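PDB 1Z21: Yop proteins translocation protein H from Yersinia pestis, which may regulate assembly of the type III secretion injectisome by controlling secretion or polymerisation of the needle subunit YscF, and takes part in pathogenesis. Local coordinates for residues 38-43 with 94-99; 54-59 with 101-106. One frame throughout, in Å; residues are numbered along the deposited sequence.

Contact 1 (38-43 with 94-99)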
ATOM      1  N   ALA A  38      -7.200  -2.712  -4.775  1.00 20.80           N
ATOM      2  CA  ALA A  38      -7.483  -1.454  -5.461  1.00 20.75           C
ATOM      3  C   ALA A  38      -6.350  -1.079  -6.425  1.00 20.92           C
ATOM      4  O   ALA A  38      -6.595  -0.546  -7.509  1.00 20.77           O
ATOM      5  CB  ALA A  38      -7.712  -0.356  -4.452  1.00 20.89           C
ATOM      6  N   LEU A  39      -5.114  -1.363  -6.034  1.00 20.85           N
ATOM      7  CA  LEU A  39      -3.956  -1.045  -6.871  1.00 21.63           C
ATOM      8  C   LEU A  39      -3.874  -1.985  -8.066  1.00 22.51           C
ATOM      9  O   LEU A  39      -3.535  -1.574  -9.164  1.00 23.06           O
ATOM     10  CB  LEU A  39      -2.662  -1.106  -6.053  1.00 21.29           C
ATOM     11  CG  LEU A  39      -2.426   0.079  -5.103  1.00 20.01           C
ATOM     12  CD1 LEU A  39      -1.256  -0.204  -4.188  1.00 18.38           C
ATOM     13  CD2 LEU A  39      -2.184   1.387  -5.852  1.00 19.77           C
ATOM     14  N   LEU A  40      -4.186  -3.254  -7.856  1.00 23.46           N
ATOM     15  CA  LEU A  40      -4.204  -4.216  -8.953  1.00 24.36           C
ATOM     16  C   LEU A  40      -5.309  -3.882  -9.962  1.00 25.14           C
ATOM     17  O   LEU A  40      -5.146  -4.106 -11.161  1.00 25.26           O
ATOM     18  CB  LEU A  40      -4.349  -5.638  -8.410  1.00 24.57           C
ATOM     19  CG  LEU A  40      -3.038  -6.222  -7.868  1.00 25.32           C
ATOM     20  CD1 LEU A  40      -3.284  -7.569  -7.194  1.00 26.47           C
ATOM     21  CD2 LEU A  40      -1.992  -6.369  -8.960  1.00 26.12           C
ATOM     22  N   ALA A  41      -6.411  -3.315  -9.484  1.00 26.28           N
ATOM     23  CA  ALA A  41      -7.505  -2.885 -10.351  1.00 27.46           C
ATOM     24  C   ALA A  41      -7.094  -1.704 -11.228  1.00 28.26           C
ATOM     25  O   ALA A  41      -7.603  -1.557 -12.334  1.00 28.53           O
ATOM     26  CB  ALA A  41      -8.728  -2.523  -9.528  1.00 27.62           C
ATOM     27  N   ARG A  42      -6.182  -0.864 -10.743  1.00 29.27           N
ATOM     28  CA  ARG A  42      -5.683   0.275 -11.529  1.00 30.11           C
ATOM     29  C   ARG A  42      -4.466  -0.064 -12.393  1.00 30.24           C
ATOM     30  O   ARG A  42      -4.301   0.506 -13.466  1.00 30.58           O
ATOM     31  CB  ARG A  42      -5.310   1.438 -10.607  1.00 30.74           C
ATOM     32  CG  ARG A  42      -6.466   1.963  -9.771  1.00 32.70           C
ATOM     33  CD  ARG A  42      -7.287   2.984 -10.542  1.00 36.71           C
ATOM     34  NE  ARG A  42      -6.605   4.272 -10.640  1.00 39.08           N
ATOM     35  CZ  ARG A  42      -6.933   5.346  -9.928  1.00 40.47           C
ATOM     36  NH2 ARG A  42      -6.255   6.475 -10.085  1.00 41.30           N
ATOM     37  N   PHE A  43      -3.623  -0.990 -11.941  1.00 30.15           N
ATOM     38  CA  PHE A  43      -2.306  -1.203 -12.542  1.00 30.04           C
ATOM     39  C   PHE A  43      -1.981  -2.653 -12.905  1.00 30.82           C
ATOM     40  O   PHE A  43      -0.918  -2.922 -13.450  1.00 30.61           O
ATOM     41  CB  PHE A  43      -1.225  -0.696 -11.585  1.00 29.58           C
ATOM     42  CG  PHE A  43      -1.308   0.775 -11.292  1.00 27.39           C
ATOM     43  CD1 PHE A  43      -1.120   1.705 -12.301  1.00 24.77           C
ATOM     44  CD2 PHE A  43      -1.562   1.231 -10.001  1.00 25.62           C
ATOM     45  CE1 PHE A  43      -1.195   3.058 -12.045  1.00 24.22           C
ATOM     46  CE2 PHE A  43      -1.634   2.595  -9.734  1.00 24.86           C
ATOM     47  CZ  PHE A  43      -1.445   3.507 -10.754  1.00 24.51           C
ATOM     48  N   PRO A  94       5.678  -6.456 -12.612  1.00 32.85           N
ATOM     49  CA  PRO A  94       6.818  -5.564 -12.401  1.00 31.50           C
ATOM     50  C   PRO A  94       6.432  -4.092 -12.498  1.00 29.58           C
ATOM     51  O   PRO A  94       7.149  -3.257 -11.962  1.00 29.71           O
ATOM     52  CB  PRO A  94       7.795  -5.955 -13.514  1.00 31.73           C
ATOM     53  CG  PRO A  94       6.965  -6.604 -14.569  1.00 32.62           C
ATOM     54  CD  PRO A  94       5.762  -7.175 -13.901  1.00 33.08           C
ATOM     55  N   TYR A  95       5.323  -3.797 -13.163  1.00 27.08           N
ATOM     56  CA  TYR A  95       4.858  -2.432 -13.306  1.00 25.26           C
ATOM     57  C   TYR A  95       4.486  -1.851 -11.956  1.00 24.04           C
ATOM     58  O   TYR A  95       5.000  -0.805 -11.579  1.00 22.88           O
ATOM     59  CB  TYR A  95       3.656  -2.367 -14.241  1.00 24.78           C
ATOM     60  CG  TYR A  95       3.328  -0.985 -14.740  1.00 23.91           C
ATOM     61  CD1 TYR A  95       3.738  -0.576 -16.002  1.00 23.23           C
ATOM     62  CD2 TYR A  95       2.588  -0.089 -13.962  1.00 23.54           C
ATOM     63  CE1 TYR A  95       3.436   0.685 -16.476  1.00 23.89           C
ATOM     64  CE2 TYR A  95       2.273   1.180 -14.431  1.00 23.50           C
ATOM     65  CZ  TYR A  95       2.709   1.562 -15.692  1.00 23.44           C
ATOM     66  OH  TYR A  95       2.415   2.806 -16.186  1.00 22.88           O
ATOM     67  N   LEU A  96       3.602  -2.535 -11.231  1.00 23.01           N
ATOM     68  CA  LEU A  96       3.146  -2.048  -9.923  1.00 22.13           C
ATOM     69  C   LEU A  96       4.290  -2.106  -8.918  1.00 21.77           C
ATOM     70  O   LEU A  96       4.454  -1.213  -8.090  1.00 21.35           O
ATOM     71  CB  LEU A  96       1.930  -2.846  -9.423  1.00 22.02           C
ATOM     72  CG  LEU A  96       1.344  -2.449  -8.053  1.00 21.87           C
ATOM     73  CD1 LEU A  96       1.029  -0.956  -7.955  1.00 20.78           C
ATOM     74  CD2 LEU A  96       0.091  -3.266  -7.731  1.00 21.05           C
ATOM     75  N   SER A  97       5.095  -3.154  -9.003  1.00 21.30           N
ATOM     76  CA  SER A  97       6.249  -3.289  -8.136  1.00 21.62           C
ATOM     77  C   SER A  97       7.209  -2.121  -8.309  1.00 20.59           C
ATOM     78  O   SER A  97       7.745  -1.602  -7.336  1.00 20.31           O
ATOM     79  CB  SER A  97       6.948  -4.615  -8.413  1.00 21.86           C
ATOM     80  OG  SER A  97       6.071  -5.671  -8.096  1.00 24.13           O
ATOM     81  N   GLU A  98       7.409  -1.695  -9.556  1.00 20.24           N
ATOM     82  CA  GLU A  98       8.332  -0.601  -9.857  1.00 19.41           C
ATOM     83  C   GLU A  98       7.767   0.727  -9.369  1.00 18.30           C
ATOM     84  O   GLU A  98       8.490   1.549  -8.813  1.00 17.95           O
ATOM     85  CB  GLU A  98       8.622  -0.522 -11.357  1.00 19.98           C
ATOM     86  CG  GLU A  98       9.484   0.667 -11.775  1.00 21.11           C
ATOM     87  CD  GLU A  98      10.857   0.684 -11.136  1.00 24.87           C
ATOM     88  OE1 GLU A  98      11.274  -0.341 -10.563  1.00 26.20           O
ATOM     89  OE2 GLU A  98      11.536   1.732 -11.215  1.00 26.14           O
ATOM     90  N   LEU A  99       6.475   0.925  -9.593  1.00 17.57           N
ATOM     91  CA  LEU A  99       5.753   2.086  -9.077  1.00 17.95           C
ATOM     92  C   LEU A  99       5.913   2.223  -7.571  1.00 16.59           C
ATOM     93  O   LEU A  99       6.155   3.310  -7.055  1.00 15.93           O
ATOM     94  CB  LEU A  99       4.259   1.933  -9.361  1.00 18.86           C
ATOM     95  CG  LEU A  99       3.518   3.024 -10.096  1.00 22.26           C
ATOM     96  CD1 LEU A  99       4.322   3.512 -11.300  1.00 22.94           C
ATOM     97  CD2 LEU A  99       2.174   2.443 -10.522  1.00 22.58           C
TER
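A helix-helix packing in the all-helical core domain of YopR brings the C-terminal end of helix 25-43, through Leu39, Leu40 and Phe43, against Tyr95, Leu96 and Leu99 in the first turns of helix 94-107. The two short segments run at 116° to each other with axes 10.3 Å apart at closest approach, and the closest CA pair is Phe43 and Leu96. Phe43 carries most of the first helix's share. Its CG lies anti to the carbonyl carbon (chi1 -62°), and the flat ring takes the methyl CD2 of Leu99 over the centre of one face, 3.6 Å from the ring centroid and almost on the normal: a CH-pi contact. The opposite face holds CB of Arg42, its own neighbour in sequence, offset toward the rim. These apolar contacts join the second and last of the five helices, which are far apart in sequence but adjacent in the fold. Leu96, with CG anti to its backbone N (chi1 180°), spreads its two methyls between three residues: CD1 meets Phe43 CD2 at 4.0 Å, while CD2 is 3.9 Å from Leu39 CB and also touches Leu40 CD2, Leu40 and Leu96 crossing at about a right angle. The Tyr95 ring approaches Phe43 obliquely, its CE2 4.0 Å from Phe43 CD1. His46, in the loop after helix 25-43, stacks edge-to-face with both rings, and the hydroxyl of Tyr95 turns to Asp55 of helix 52-66.

Contact 2 (54-59 with 101-106)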
ATOM      1  N   ILE A  54       2.317  10.615 -13.910  1.00 18.48           N
ATOM      2  CA  ILE A  54       0.932  10.181 -14.013  1.00 18.64           C
ATOM      3  C   ILE A  54       0.586   9.133 -12.952  1.00 17.66           C
ATOM      4  O   ILE A  54      -0.422   9.249 -12.259  1.00 17.70           O
ATOM      5  CB  ILE A  54       0.699   9.601 -15.421  1.00 18.89           C
ATOM      6  CG1 ILE A  54       0.941  10.675 -16.486  1.00 20.86           C
ATOM      7  CG2 ILE A  54      -0.679   8.982 -15.542  1.00 19.70           C
ATOM      8  CD1 ILE A  54      -0.027  11.812 -16.466  1.00 22.55           C
ATOM      9  N   ASP A  55       1.447   8.132 -12.821  1.00 16.76           N
ATOM     10  CA  ASP A  55       1.164   6.953 -12.018  1.00 16.31           C
ATOM     11  C   ASP A  55       1.333   7.181 -10.520  1.00 16.51           C
ATOM     12  O   ASP A  55       0.623   6.581  -9.722  1.00 16.72           O
ATOM     13  CB  ASP A  55       2.064   5.790 -12.429  1.00 15.96           C
ATOM     14  CG  ASP A  55       1.741   5.238 -13.801  1.00 16.09           C
ATOM     15  OD1 ASP A  55       0.612   5.436 -14.292  1.00 16.43           O
ATOM     16  OD2 ASP A  55       2.575   4.565 -14.439  1.00 16.79           O
ATOM     17  N   LEU A  56       2.296   8.001 -10.128  1.00 16.97           N
ATOM     18  CA  LEU A  56       2.531   8.215  -8.704  1.00 16.95           C
ATOM     19  C   LEU A  56       1.385   8.958  -8.037  1.00 16.70           C
ATOM     20  O   LEU A  56       0.941   8.532  -6.985  1.00 15.96           O
ATOM     21  CB  LEU A  56       3.884   8.870  -8.438  1.00 17.51           C
ATOM     22  CG  LEU A  56       5.061   7.921  -8.699  1.00 18.51           C
ATOM     23  CD1 LEU A  56       6.391   8.651  -8.628  1.00 20.16           C
ATOM     24  CD2 LEU A  56       5.053   6.738  -7.727  1.00 20.29           C
ATOM     25  N   PRO A  57       0.890  10.060  -8.608  1.00 16.29           N
ATOM     26  CA  PRO A  57      -0.329  10.685  -8.086  1.00 16.80           C
ATOM     27  C   PRO A  57      -1.511   9.731  -7.979  1.00 17.11           C
ATOM     28  O   PRO A  57      -2.242   9.807  -6.995  1.00 17.63           O
ATOM     29  CB  PRO A  57      -0.608  11.794  -9.098  1.00 16.77           C
ATOM     30  CG  PRO A  57       0.719  12.163  -9.581  1.00 16.28           C
ATOM     31  CD  PRO A  57       1.478  10.861  -9.700  1.00 16.58           C
ATOM     32  N   GLU A  58      -1.698   8.858  -8.968  1.00 16.99           N
ATOM     33  CA  GLU A  58      -2.779   7.874  -8.922  1.00 17.87           C
ATOM     34  C   GLU A  58      -2.555   6.904  -7.760  1.00 17.39           C
ATOM     35  O   GLU A  58      -3.475   6.610  -7.000  1.00 17.63           O
ATOM     36  CB  GLU A  58      -2.860   7.105 -10.246  1.00 17.98           C
ATOM     37  CG  GLU A  58      -3.433   7.947 -11.374  1.00 21.73           C
ATOM     38  CD  GLU A  58      -3.396   7.251 -12.732  1.00 25.39           C
ATOM     39  OE1 GLU A  58      -2.948   6.082 -12.822  1.00 29.57           O
ATOM     40  OE2 GLU A  58      -3.833   7.888 -13.726  1.00 28.44           O
ATOM     41  N   LEU A  59      -1.328   6.413  -7.633  1.00 16.98           N
ATOM     42  CA  LEU A  59      -0.969   5.487  -6.559  1.00 17.02           C
ATOM     43  C   LEU A  59      -1.201   6.114  -5.190  1.00 16.64           C
ATOM     44  O   LEU A  59      -1.766   5.473  -4.296  1.00 16.14           O
ATOM     45  CB  LEU A  59       0.484   5.030  -6.698  1.00 17.10           C
ATOM     46  CG  LEU A  59       1.043   4.132  -5.586  1.00 18.16           C
ATOM     47  CD1 LEU A  59       1.830   2.969  -6.170  1.00 20.06           C
ATOM     48  CD2 LEU A  59       1.901   4.931  -4.629  1.00 19.99           C
ATOM     49  N   ASN A 101       8.194   0.936  -5.633  1.00 15.85           N
ATOM     50  CA  ASN A 101       9.552   1.252  -5.272  1.00 16.88           C
ATOM     51  C   ASN A 101       9.909   2.730  -5.514  1.00 16.45           C
ATOM     52  O   ASN A 101      10.651   3.300  -4.736  1.00 15.97           O
ATOM     53  CB  ASN A 101      10.504   0.253  -5.927  1.00 17.78           C
ATOM     54  CG  ASN A 101      10.376  -1.162  -5.297  1.00 21.05           C
ATOM     55  OD1 ASN A 101      10.485  -1.328  -4.066  1.00 24.69           O
ATOM     56  ND2 ASN A 101      10.107  -2.165  -6.126  1.00 27.24           N
ATOM     57  N   LYS A 102       9.340   3.349  -6.546  1.00 16.14           N
ATOM     58  CA  LYS A 102       9.559   4.779  -6.781  1.00 16.29           C
ATOM     59  C   LYS A 102       8.918   5.633  -5.684  1.00 15.57           C
ATOM     60  O   LYS A 102       9.518   6.595  -5.217  1.00 15.93           O
ATOM     61  CB  LYS A 102       9.052   5.193  -8.168  1.00 17.04           C
ATOM     62  CG  LYS A 102       9.887   4.623  -9.286  1.00 19.41           C
ATOM     63  CD  LYS A 102       9.727   5.380 -10.550  1.00 21.83           C
ATOM     64  CE  LYS A 102      10.523   4.743 -11.671  1.00 22.68           C
ATOM     65  NZ  LYS A 102      11.975   4.967 -11.505  1.00 24.05           N
ATOM     66  N   GLU A 103       7.708   5.276  -5.255  1.00 14.56           N
ATOM     67  CA  GLU A 103       7.077   5.963  -4.120  1.00 13.68           C
ATOM     68  C   GLU A 103       7.847   5.758  -2.819  1.00 13.61           C
ATOM     69  O   GLU A 103       7.981   6.686  -2.040  1.00 13.09           O
ATOM     70  CB  GLU A 103       5.618   5.533  -3.942  1.00 13.84           C
ATOM     71  CG  GLU A 103       4.879   6.227  -2.786  1.00 11.94           C
ATOM     72  CD  GLU A 103       4.802   7.751  -2.905  1.00 14.92           C
ATOM     73  OE1 GLU A 103       4.934   8.294  -4.024  1.00 14.29           O
ATOM     74  OE2 GLU A 103       4.586   8.412  -1.868  1.00 14.85           O
ATOM     75  N   LEU A 104       8.357   4.550  -2.577  1.00 13.64           N
ATOM     76  CA  LEU A 104       9.117   4.306  -1.362  1.00 13.82           C
ATOM     77  C   LEU A 104      10.375   5.184  -1.339  1.00 14.23           C
ATOM     78  O   LEU A 104      10.758   5.673  -0.293  1.00 13.59           O
ATOM     79  CB  LEU A 104       9.464   2.822  -1.196  1.00 13.54           C
ATOM     80  CG  LEU A 104       8.280   1.955  -0.758  1.00 14.61           C
ATOM     81  CD1 LEU A 104       8.615   0.498  -0.889  1.00 16.16           C
ATOM     82  CD2 LEU A 104       7.875   2.242   0.666  1.00 14.17           C
ATOM     83  N   MET A 105      10.974   5.413  -2.503  1.00 15.47           N
ATOM     84  CA  MET A 105      12.165   6.262  -2.589  1.00 17.03           C
ATOM     85  C   MET A 105      11.812   7.691  -2.215  1.00 17.34           C
ATOM     86  O   MET A 105      12.594   8.361  -1.559  1.00 17.48           O
ATOM     87  CB  MET A 105      12.786   6.176  -3.988  1.00 17.58           C
ATOM     88  CG  MET A 105      13.997   7.076  -4.230  1.00 19.64           C
ATOM     89  SD  MET A 105      15.412   6.487  -3.334  1.00 24.03           S
ATOM     90  CE  MET A 105      16.075   5.297  -4.485  1.00 24.19           C
ATOM     91  N   ILE A 106      10.627   8.143  -2.609  1.00 17.89           N
ATOM     92  CA  ILE A 106      10.138   9.475  -2.252  1.00 19.47           C
ATOM     93  C   ILE A 106       9.838   9.590  -0.754  1.00 20.44           C
ATOM     94  O   ILE A 106      10.118  10.617  -0.143  1.00 21.62           O
ATOM     95  CB  ILE A 106       8.903   9.829  -3.103  1.00 19.73           C
ATOM     96  CG1 ILE A 106       9.315  10.034  -4.560  1.00 19.93           C
ATOM     97  CG2 ILE A 106       8.182  11.093  -2.583  1.00 20.72           C
ATOM     98  CD1 ILE A 106       8.144   9.990  -5.540  1.00 20.53           C
TER
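Leu56 of helix 52-66 projects toward helix 94-107 and meets Lys102, Glu103 and Ile106, in a steep helix-helix crossing of the YopR core domain (76° between the segments, axes 10.6 Å apart at closest approach). From CB, which points at the other helix, the chain runs to a CG anti to the carbonyl carbon (chi1 -71°), where it forks. Branch CD2 rests against the backbone of the second helix, 3.9 Å from Glu103 N and 4.0 Å from both CB and OE1 of Glu103, with Lys102 CB a little farther off. One turn further along helix 52-66, Leu59 crosses Glu103 obliquely and lays CD2 on its CB and CG, 3.7 Å from Glu103 CG. Glu103 thus offers its aliphatic part to both leucines; its chain bends at chi2 (60°), and OE1 forms a salt bridge with NH1 of Arg60, giving the acid of this buried residue a charged partner. Leu77 of helix 71-82 also packs on Glu103. At the more exposed margin, the other branch of Leu56 and the side chain of Ile106 reach toward each other tip to tip, Leu56 CD1 and Ile106 CD1 meeting methyl to methyl at 3.8 Å.

How the contacts relate
Both contacts use helix 94-107: contact 1 takes its first turns and contact 2 its later ones, while their other halves come from helices 25-43 and 52-66, which follow each other in the chain. Their centres are about 10 Å apart, and they touch directly. Tyr95 OH of contact 1 lies 2.5 Å from Asp55 OD2 of contact 2, a probable hydrogen bond, and Leu99 CD1 packs 3.4 Å from Asp55 CB. Helices 25-43 and 52-66 also meet, with Phe43 CE1 3.6 Å from Glu58 OE1. The segments alternate along the sequence, and helix 94-107 packs against two earlier helices that themselves touch.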